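Local coordinates for BH2621 protein (Bacillus halodurans, PDB 2QML), which probably acts as a GNAT-fold N-acyltransferase that moves a fatty acyl chain onto a lysine epsilon-amino group during siderophore biosynthesis, at residues 77-83 against 111-117; 124-128 against 193-198. All blocks are in the same frame, centred on the assembly; numbering follows the deposited sequence.

Contact 1 (77-83 against 111-117); sequences INGVPMS and LIGPQEY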
ATOM      1  N   ILE A  77      -6.201   3.878  12.598  0.50 21.50           N
ATOM      2  CA  ILE A  77      -5.809   3.220  13.833  0.50 22.63           C
ATOM      3  C   ILE A  77      -6.700   3.823  14.894  0.50 22.28           C
ATOM      4  O   ILE A  77      -6.720   5.038  15.089  0.50 21.48           O
ATOM      5  CB  ILE A  77      -4.326   3.412  14.160  0.50 22.30           C
ATOM      6  CG1 ILE A  77      -3.454   2.835  13.037  0.50 23.20           C
ATOM      7  CG2 ILE A  77      -3.999   2.761  15.511  0.50 19.46           C
ATOM      8  CD1 ILE A  77      -1.974   3.237  13.139  0.50 19.52           C
ATOM      9  N   ASN A  78      -7.492   2.969  15.525  1.00 24.50           N
ATOM     10  CA  ASN A  78      -8.466   3.393  16.508  1.00 22.76           C
ATOM     11  C   ASN A  78      -9.383   4.483  15.967  1.00 23.71           C
ATOM     12  O   ASN A  78      -9.701   5.471  16.645  1.00 26.27           O
ATOM     13  CB  ASN A  78      -7.775   3.817  17.796  1.00 21.63           C
ATOM     14  CG  ASN A  78      -7.278   2.635  18.605  1.00 26.67           C
ATOM     15  OD1 ASN A  78      -7.508   1.466  18.286  1.00 25.19           O
ATOM     16  ND2 ASN A  78      -6.648   2.951  19.707  1.00 28.18           N
ATOM     17  N   GLY A  79      -9.767   4.285  14.707  1.00 24.42           N
ATOM     18  CA  GLY A  79     -10.647   5.180  14.008  1.00 22.08           C
ATOM     19  C   GLY A  79     -10.060   6.412  13.369  1.00 22.69           C
ATOM     20  O   GLY A  79     -10.721   7.014  12.550  1.00 25.31           O
ATOM     21  N   VAL A  80      -8.807   6.764  13.722  1.00 23.35           N
ATOM     22  CA  VAL A  80      -8.174   7.957  13.179  1.00 23.26           C
ATOM     23  C   VAL A  80      -7.541   7.621  11.839  1.00 23.45           C
ATOM     24  O   VAL A  80      -6.686   6.777  11.783  1.00 23.32           O
ATOM     25  CB  VAL A  80      -7.118   8.548  14.145  1.00 23.23           C
ATOM     26  CG1 VAL A  80      -6.432   9.752  13.503  1.00 23.06           C
ATOM     27  CG2 VAL A  80      -7.729   8.921  15.586  1.00 22.79           C
ATOM     28  N   PRO A  81      -7.982   8.273  10.769  1.00 21.69           N
ATOM     29  CA  PRO A  81      -7.477   7.987   9.429  1.00 21.00           C
ATOM     30  C   PRO A  81      -6.048   8.518   9.315  1.00 20.36           C
ATOM     31  O   PRO A  81      -5.765   9.652   9.711  1.00 22.46           O
ATOM     32  CB  PRO A  81      -8.401   8.760   8.520  1.00 24.33           C
ATOM     33  CG  PRO A  81      -8.976   9.846   9.419  1.00 20.68           C
ATOM     34  CD  PRO A  81      -8.938   9.389  10.800  1.00 23.52           C
HETATM   35  N   MSE A  82      -5.122   7.712   8.829  1.00 19.01           N
HETATM   36  CA  MSE A  82      -3.711   8.147   8.797  1.00 19.43           C
HETATM   37  C   MSE A  82      -2.852   7.507   7.693  1.00 22.71           C
HETATM   38  O   MSE A  82      -1.656   7.711   7.631  1.00 20.05           O
HETATM   39  CB  MSE A  82      -3.093   7.940  10.196  1.00 19.69           C
HETATM   40  CG  MSE A  82      -3.397   6.600  10.893  1.00 19.95           C
HETATM   41 SE   MSE A  82      -2.893   5.004   9.916  0.75 24.18          SE
HETATM   42  CE  MSE A  82      -0.940   5.207  10.085  1.00 21.84           C
ATOM     43  N   SER A  83      -3.494   6.799   6.771  1.00 21.00           N
ATOM     44  CA  SER A  83      -2.792   6.134   5.688  1.00 22.30           C
ATOM     45  C   SER A  83      -3.677   5.989   4.449  1.00 19.65           C
ATOM     46  O   SER A  83      -4.912   5.904   4.521  1.00 20.41           O
ATOM     47  CB  SER A  83      -2.239   4.790   6.173  1.00 19.57           C
ATOM     48  OG  SER A  83      -3.272   3.935   6.590  1.00 18.89           O
ATOM     49  N   LEU A 111       1.062   5.067   1.698  1.00 21.43           N
ATOM     50  CA  LEU A 111       1.683   6.180   2.406  1.00 21.92           C
ATOM     51  C   LEU A 111       1.014   6.342   3.762  1.00 21.91           C
ATOM     52  O   LEU A 111      -0.197   6.031   3.891  1.00 20.47           O
ATOM     53  CB  LEU A 111       1.571   7.481   1.599  1.00 21.79           C
ATOM     54  CG  LEU A 111       0.207   8.155   1.407  1.00 21.27           C
ATOM     55  CD1 LEU A 111      -0.233   9.108   2.564  1.00 20.50           C
ATOM     56  CD2 LEU A 111       0.197   8.936   0.098  1.00 22.84           C
ATOM     57  N   ILE A 112       1.787   6.823   4.729  1.00 22.20           N
ATOM     58  CA  ILE A 112       1.316   7.314   6.007  1.00 23.02           C
ATOM     59  C   ILE A 112       1.296   8.827   5.846  1.00 21.18           C
ATOM     60  O   ILE A 112       2.292   9.444   5.486  1.00 23.14           O
ATOM     61  CB  ILE A 112       2.140   6.834   7.213  1.00 24.93           C
ATOM     62  CG1 ILE A 112       1.879   5.337   7.468  1.00 27.78           C
ATOM     63  CG2 ILE A 112       1.757   7.617   8.450  1.00 22.71           C
ATOM     64  CD1 ILE A 112       2.698   4.713   8.653  1.00 29.13           C
ATOM     65  N   GLY A 113       0.143   9.435   6.096  1.00 20.21           N
ATOM     66  CA  GLY A 113      -0.059  10.882   5.906  1.00 21.01           C
ATOM     67  C   GLY A 113       0.409  11.756   7.062  1.00 21.84           C
ATOM     68  O   GLY A 113       1.421  12.438   6.956  1.00 23.00           O
ATOM     69  N   PRO A 114      -0.332  11.734   8.176  1.00 21.07           N
ATOM     70  CA  PRO A 114       0.032  12.596   9.315  1.00 21.26           C
ATOM     71  C   PRO A 114       1.346  12.204   9.959  1.00 21.10           C
ATOM     72  O   PRO A 114       1.625  11.019  10.229  1.00 24.00           O
ATOM     73  CB  PRO A 114      -1.140  12.399  10.292  1.00 22.30           C
ATOM     74  CG  PRO A 114      -2.175  11.769   9.529  1.00 21.30           C
ATOM     75  CD  PRO A 114      -1.557  10.970   8.434  1.00 23.17           C
ATOM     76  N   GLN A 115       2.182  13.218  10.176  1.00 23.53           N
ATOM     77  CA  GLN A 115       3.471  13.032  10.834  1.00 23.49           C
ATOM     78  C   GLN A 115       3.358  12.352  12.173  1.00 23.28           C
ATOM     79  O   GLN A 115       4.251  11.575  12.550  1.00 23.41           O
ATOM     80  CB  GLN A 115       4.154  14.368  11.038  1.00 28.45           C
ATOM     81  CG  GLN A 115       4.583  14.966   9.745  1.00 32.12           C
ATOM     82  CD  GLN A 115       5.241  16.297   9.959  1.00 28.19           C
ATOM     83  OE1 GLN A 115       6.071  16.461  10.856  1.00 34.94           O
ATOM     84  NE2 GLN A 115       4.850  17.268   9.162  1.00 36.14           N
ATOM     85  N   GLU A 116       2.242  12.608  12.888  0.50 24.78           N
ATOM     86  CA  GLU A 116       2.026  12.029  14.215  0.50 25.25           C
ATOM     87  C   GLU A 116       1.856  10.510  14.195  0.50 24.54           C
ATOM     88  O   GLU A 116       1.756   9.888  15.250  0.50 25.49           O
ATOM     89  CB  GLU A 116       0.855  12.703  14.989  0.50 26.13           C
ATOM     90  CG  GLU A 116      -0.631  12.484  14.520  0.50 25.11           C
ATOM     91  CD  GLU A 116      -1.160  13.544  13.521  0.50 22.99           C
ATOM     92  OE1 GLU A 116      -0.361  14.252  12.865  0.50 26.32           O
ATOM     93  OE2 GLU A 116      -2.383  13.658  13.377  0.50 23.26           O
ATOM     94  N   TYR A 117       1.779   9.913  13.002  1.00 22.58           N
ATOM     95  CA  TYR A 117       1.736   8.443  12.892  1.00 22.42           C
ATOM     96  C   TYR A 117       2.993   7.823  12.309  1.00 24.64           C
ATOM     97  O   TYR A 117       3.033   6.614  12.060  1.00 25.17           O
ATOM     98  CB  TYR A 117       0.463   8.022  12.114  1.00 21.61           C
ATOM     99  CG  TYR A 117      -0.756   8.168  12.981  1.00 22.33           C
ATOM    100  CD1 TYR A 117      -1.122   7.158  13.874  1.00 25.15           C
ATOM    101  CD2 TYR A 117      -1.512   9.343  12.977  1.00 23.62           C
ATOM    102  CE1 TYR A 117      -2.229   7.301  14.694  1.00 26.68           C
ATOM    103  CE2 TYR A 117      -2.605   9.502  13.797  1.00 28.47           C
ATOM    104  CZ  TYR A 117      -2.955   8.489  14.672  1.00 28.95           C
ATOM    105  OH  TYR A 117      -4.049   8.650  15.495  1.00 28.14           O
TER
HETATM  106  O   HOH W   1      -5.133   6.728  16.628  1.00 31.38           O

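Contact 2 (124-128 against 193-198); sequences YPLLL and WKMNKF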
ATOM      1  N   TYR A 124       3.892  -1.644   9.999  1.00 21.77           N
ATOM      2  CA  TYR A 124       3.876  -3.119   9.967  1.00 23.36           C
ATOM      3  C   TYR A 124       2.517  -3.750  10.167  1.00 22.86           C
ATOM      4  O   TYR A 124       2.065  -4.491   9.290  1.00 23.34           O
ATOM      5  CB  TYR A 124       4.865  -3.675  10.992  1.00 24.57           C
ATOM      6  CG  TYR A 124       6.269  -3.439  10.606  1.00 28.41           C
ATOM      7  CD1 TYR A 124       6.859  -4.213   9.618  1.00 27.58           C
ATOM      8  CD2 TYR A 124       7.014  -2.433  11.208  1.00 27.77           C
ATOM      9  CE1 TYR A 124       8.151  -3.991   9.237  1.00 27.44           C
ATOM     10  CE2 TYR A 124       8.332  -2.219  10.836  1.00 26.75           C
ATOM     11  CZ  TYR A 124       8.877  -3.010   9.844  1.00 24.05           C
ATOM     12  OH  TYR A 124      10.193  -2.809   9.462  1.00 30.05           O
ATOM     13  N   PRO A 125       1.822  -3.463  11.277  1.00 22.88           N
ATOM     14  CA  PRO A 125       0.490  -4.091  11.417  1.00 23.76           C
ATOM     15  C   PRO A 125      -0.494  -3.701  10.298  1.00 22.16           C
ATOM     16  O   PRO A 125      -1.335  -4.515   9.884  1.00 19.38           O
ATOM     17  CB  PRO A 125       0.013  -3.604  12.806  1.00 24.20           C
ATOM     18  CG  PRO A 125       0.819  -2.378  13.101  1.00 25.42           C
ATOM     19  CD  PRO A 125       2.166  -2.678  12.477  1.00 23.69           C
ATOM     20  N   LEU A 126      -0.403  -2.468   9.815  1.00 21.08           N
ATOM     21  CA  LEU A 126      -1.280  -2.013   8.739  1.00 21.07           C
ATOM     22  C   LEU A 126      -0.998  -2.741   7.434  1.00 21.25           C
ATOM     23  O   LEU A 126      -1.912  -3.259   6.791  1.00 19.96           O
ATOM     24  CB  LEU A 126      -1.134  -0.532   8.519  1.00 22.69           C
ATOM     25  CG  LEU A 126      -1.745   0.374   9.574  1.00 21.90           C
ATOM     26  CD1 LEU A 126      -1.151   1.806   9.475  1.00 26.16           C
ATOM     27  CD2 LEU A 126      -3.297   0.351   9.496  1.00 22.98           C
ATOM     28  N   LEU A 127       0.266  -2.763   7.030  1.00 23.26           N
ATOM     29  CA  LEU A 127       0.645  -3.448   5.811  1.00 21.29           C
ATOM     30  C   LEU A 127       0.340  -4.950   5.892  1.00 20.66           C
ATOM     31  O   LEU A 127      -0.184  -5.507   4.915  1.00 21.99           O
ATOM     32  CB  LEU A 127       2.120  -3.182   5.500  1.00 19.53           C
ATOM     33  CG  LEU A 127       2.629  -3.887   4.257  1.00 22.38           C
ATOM     34  CD1 LEU A 127       1.946  -3.441   2.947  1.00 20.52           C
ATOM     35  CD2 LEU A 127       4.232  -3.727   4.160  1.00 24.04           C
ATOM     36  N   LEU A 128       0.633  -5.593   7.015  1.00 21.01           N
ATOM     37  CA  LEU A 128       0.357  -7.012   7.161  1.00 22.95           C
ATOM     38  C   LEU A 128      -1.128  -7.261   7.030  1.00 22.66           C
ATOM     39  O   LEU A 128      -1.528  -8.229   6.381  1.00 21.41           O
ATOM     40  CB  LEU A 128       0.904  -7.513   8.485  1.00 22.55           C
ATOM     41  CG  LEU A 128       2.427  -7.587   8.610  1.00 24.50           C
ATOM     42  CD1 LEU A 128       2.779  -7.910  10.036  1.00 25.57           C
ATOM     43  CD2 LEU A 128       3.050  -8.591   7.709  1.00 24.60           C
ATOM     44  N   TRP A 193       4.586 -12.437  13.192  1.00 23.02           N
ATOM     45  CA  TRP A 193       4.094 -11.193  13.771  1.00 21.52           C
ATOM     46  C   TRP A 193       3.079 -11.456  14.908  1.00 21.59           C
ATOM     47  O   TRP A 193       3.210 -10.940  16.021  1.00 24.13           O
ATOM     48  CB  TRP A 193       3.472 -10.319  12.676  1.00 22.51           C
ATOM     49  CG  TRP A 193       2.808  -9.123  13.187  1.00 22.31           C
ATOM     50  CD1 TRP A 193       1.466  -8.980  13.427  1.00 22.72           C
ATOM     51  CD2 TRP A 193       3.421  -7.908  13.611  1.00 22.39           C
ATOM     52  NE1 TRP A 193       1.221  -7.742  13.950  1.00 21.59           N
ATOM     53  CE2 TRP A 193       2.390  -7.056  14.069  1.00 22.91           C
ATOM     54  CE3 TRP A 193       4.735  -7.425  13.603  1.00 23.31           C
ATOM     55  CZ2 TRP A 193       2.637  -5.754  14.544  1.00 26.28           C
ATOM     56  CZ3 TRP A 193       4.975  -6.146  14.085  1.00 26.65           C
ATOM     57  CH2 TRP A 193       3.937  -5.326  14.532  1.00 25.25           C
ATOM     58  N   LYS A 194       2.057 -12.248  14.594  1.00 22.47           N
ATOM     59  CA  LYS A 194       0.972 -12.544  15.499  1.00 22.22           C
ATOM     60  C   LYS A 194       1.433 -13.407  16.672  1.00 25.30           C
ATOM     61  O   LYS A 194       0.840 -13.359  17.726  1.00 27.42           O
ATOM     62  CB  LYS A 194      -0.187 -13.216  14.729  1.00 22.12           C
ATOM     63  CG  LYS A 194      -0.941 -12.325  13.711  1.00 20.45           C
ATOM     64  CD  LYS A 194      -1.581 -11.070  14.309  1.00 22.47           C
ATOM     65  CE  LYS A 194      -2.402 -10.331  13.273  1.00 21.85           C
ATOM     66  NZ  LYS A 194      -3.161  -9.218  13.854  1.00 23.27           N
HETATM   67  N   MSE A 195       2.509 -14.157  16.485  1.00 24.62           N
HETATM   68  CA  MSE A 195       3.044 -15.008  17.538  1.00 28.35           C
HETATM   69  C   MSE A 195       4.195 -14.331  18.271  1.00 31.98           C
HETATM   70  O   MSE A 195       4.934 -14.980  18.988  1.00 33.29           O
HETATM   71  CB  MSE A 195       3.473 -16.365  16.964  1.00 31.82           C
HETATM   72  CG  MSE A 195       2.300 -17.224  16.498  1.00 37.90           C
HETATM   73 SE   MSE A 195       0.821 -17.304  17.848  0.75 63.06          SE
HETATM   74  CE  MSE A 195       1.827 -17.806  19.491  1.00 51.23           C
ATOM     75  N   ASN A 196       4.331 -13.017  18.111  1.00 29.51           N
ATOM     76  CA  ASN A 196       5.351 -12.243  18.824  1.00 32.55           C
ATOM     77  C   ASN A 196       6.788 -12.702  18.545  1.00 32.41           C
ATOM     78  O   ASN A 196       7.638 -12.653  19.438  1.00 33.84           O
ATOM     79  CB  ASN A 196       5.028 -12.258  20.334  1.00 34.23           C
ATOM     80  CG  ASN A 196       3.640 -11.704  20.630  1.00 42.96           C
ATOM     81  OD1 ASN A 196       2.736 -12.438  21.043  1.00 57.05           O
ATOM     82  ND2 ASN A 196       3.447 -10.417  20.354  1.00 52.66           N
ATOM     83  N   LYS A 197       7.050 -13.161  17.315  1.00 30.38           N
ATOM     84  CA  LYS A 197       8.396 -13.592  16.892  1.00 31.79           C
ATOM     85  C   LYS A 197       8.812 -12.953  15.544  1.00 30.81           C
ATOM     86  O   LYS A 197       9.582 -13.532  14.770  1.00 33.94           O
ATOM     87  CB  LYS A 197       8.523 -15.139  16.905  1.00 32.67           C
ATOM     88  CG  LYS A 197       7.567 -15.958  16.067  1.00 37.21           C
ATOM     89  CD  LYS A 197       7.568 -17.463  16.489  1.00 36.02           C
ATOM     90  N   PHE A 198       8.329 -11.745  15.282  1.00 32.56           N
ATOM     91  CA  PHE A 198       8.599 -11.084  14.009  1.00 32.26           C
ATOM     92  C   PHE A 198      10.061 -10.689  13.907  1.00 35.51           C
ATOM     93  O   PHE A 198      10.670 -10.352  14.928  1.00 37.48           O
ATOM     94  CB  PHE A 198       7.763  -9.850  13.894  1.00 31.00           C
ATOM     95  CG  PHE A 198       7.628  -9.292  12.494  1.00 29.37           C
ATOM     96  CD1 PHE A 198       6.937  -9.993  11.489  1.00 24.51           C
ATOM     97  CD2 PHE A 198       8.062  -8.002  12.210  1.00 31.11           C
ATOM     98  CE1 PHE A 198       6.705  -9.404  10.214  1.00 24.60           C
ATOM     99  CE2 PHE A 198       7.850  -7.439  10.956  1.00 31.00           C
ATOM    100  CZ  PHE A 198       7.187  -8.132   9.957  1.00 27.07           C
ATOM    101  OXT PHE A 198      10.665 -10.662  12.823  1.00 38.52           O
TER

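Contact 1 (77-83 against 111-117)
The first torsion of selenomethionine Met82 (45°) places CG between the backbone N and the carbonyl carbon, over the ring of Tyr117, whose CG is anti to its carbonyl carbon (chi1 -75°). Met82 CG sits squarely above that ring, 3.7 Å from the centroid, a CH-pi contact. Two further bends swing SE aside to an oblique position, the Met-aromatic part of the contact, and bring CE near both Tyr117 CB and Ile112 CG1, 3.8 Å from the latter. Met82 thus crosses Tyr117 at about a right angle but runs alongside Ile112, pointing the same way. The phenol end meets Val80, with CG1 at 3.3 Å from Tyr117 OH, and the Ile77 and Tyr117 side chains pass in opposite directions, CD1 to CD1 4.1 Å. A water lying in the ring plane joins Tyr117 OH to Ile77 O, to which it donates.

Near the strand ends, Gly113 N donates to Met82 O over 2.9 Å with an N-H...O angle of 158°, approaching from above the carbonyl plane. Pro114 CD packs 3.4 Å from the same Met82 O. Beyond it Ser83 and Ile112 form an antiparallel non-hydrogen-bonded pair. Ile77 to Val80 make a type I' turn, and Met82 and Ser83 face Gly75 as a classic beta bulge: a tight beta hairpin whose second strand pairs with strand 106-112 in the central sheet of the GNAT fold.

Contact 2 (124-128 against 193-198)
The indole of Trp193 receives Leu128 CD1 on one face, 3.4 Å above the plane and over the five-membered ring, a CH-pi contact; Phe198 CG lies at its edge, in plane. The Phe198 ring in turn has Trp193 CE3 over one of its faces and Tyr124 CE1 at its edge. This aromatic cluster joins helix 123-135 of the GNAT fold to the C-terminal helix 183-194, and it forms where the latter ends in a Schellman motif. Asn196, with positive phi, is the C-prime residue, and the chain reverses there, with Lys197 N bonded to Asp192 O; the reversal carries the C-terminal Phe198 back alongside Trp193.

Phe198 presents its edge to the face of Tyr124 in an offset edge-to-face pair, the centroids 5.6 Å apart and the planes at 73°. The closest atoms of that pair are Tyr124 CD1 and Phe198 CE2, at 3.6 Å. Trp193, with CG anti to its backbone N (173°), reaches across to the first helix, where its six-membered ring lies against Pro125 and the stem of Tyr124: CZ2 is 3.7 Å from Pro125 CD, and CZ3 is 4.0 Å from Tyr124 CB. Leu128 CD1, besides sitting above the indole, also lies 4.2 Å from Phe198 CE1.

No hydrogen bond crosses between the segments; several polar groups have partners outside them. Trp193 NE1 bonds to Asp15 OD2, which also takes a salt bridge from Lys194, and this pins the indole from the strand 11-15 side. The terminal carboxylate of Phe198 pairs with Arg189, which also makes a cation-pi contact with the Phe198 ring. Just past the helix end, Asn196 N bonds to Trp193 O at 3.2 Å.

In the fold
Helix 123-135 supplies one side of contact 2 and also packs against contact 1. Its Leu126 lies on the sheet, with CD1 3.5 Å from Met82 CE of contact 1, while Tyr124, Pro125 and Leu128 meet the end of helix 183-194 in contact 2. Contact 1 is only partly buried, at the ends of two interior strands, where they run into turns, and mixes backbone pairing, a bridging water and a selenomethionine chain over the face of a tyrosine. Contact 2, also well away from the centre of the chain, is more buried; between its segments it relies wholly on apolar and aromatic packing, with charged groups tied off around it. The two are in series, strand 106-112 leading through 111-117 to helix 123-135.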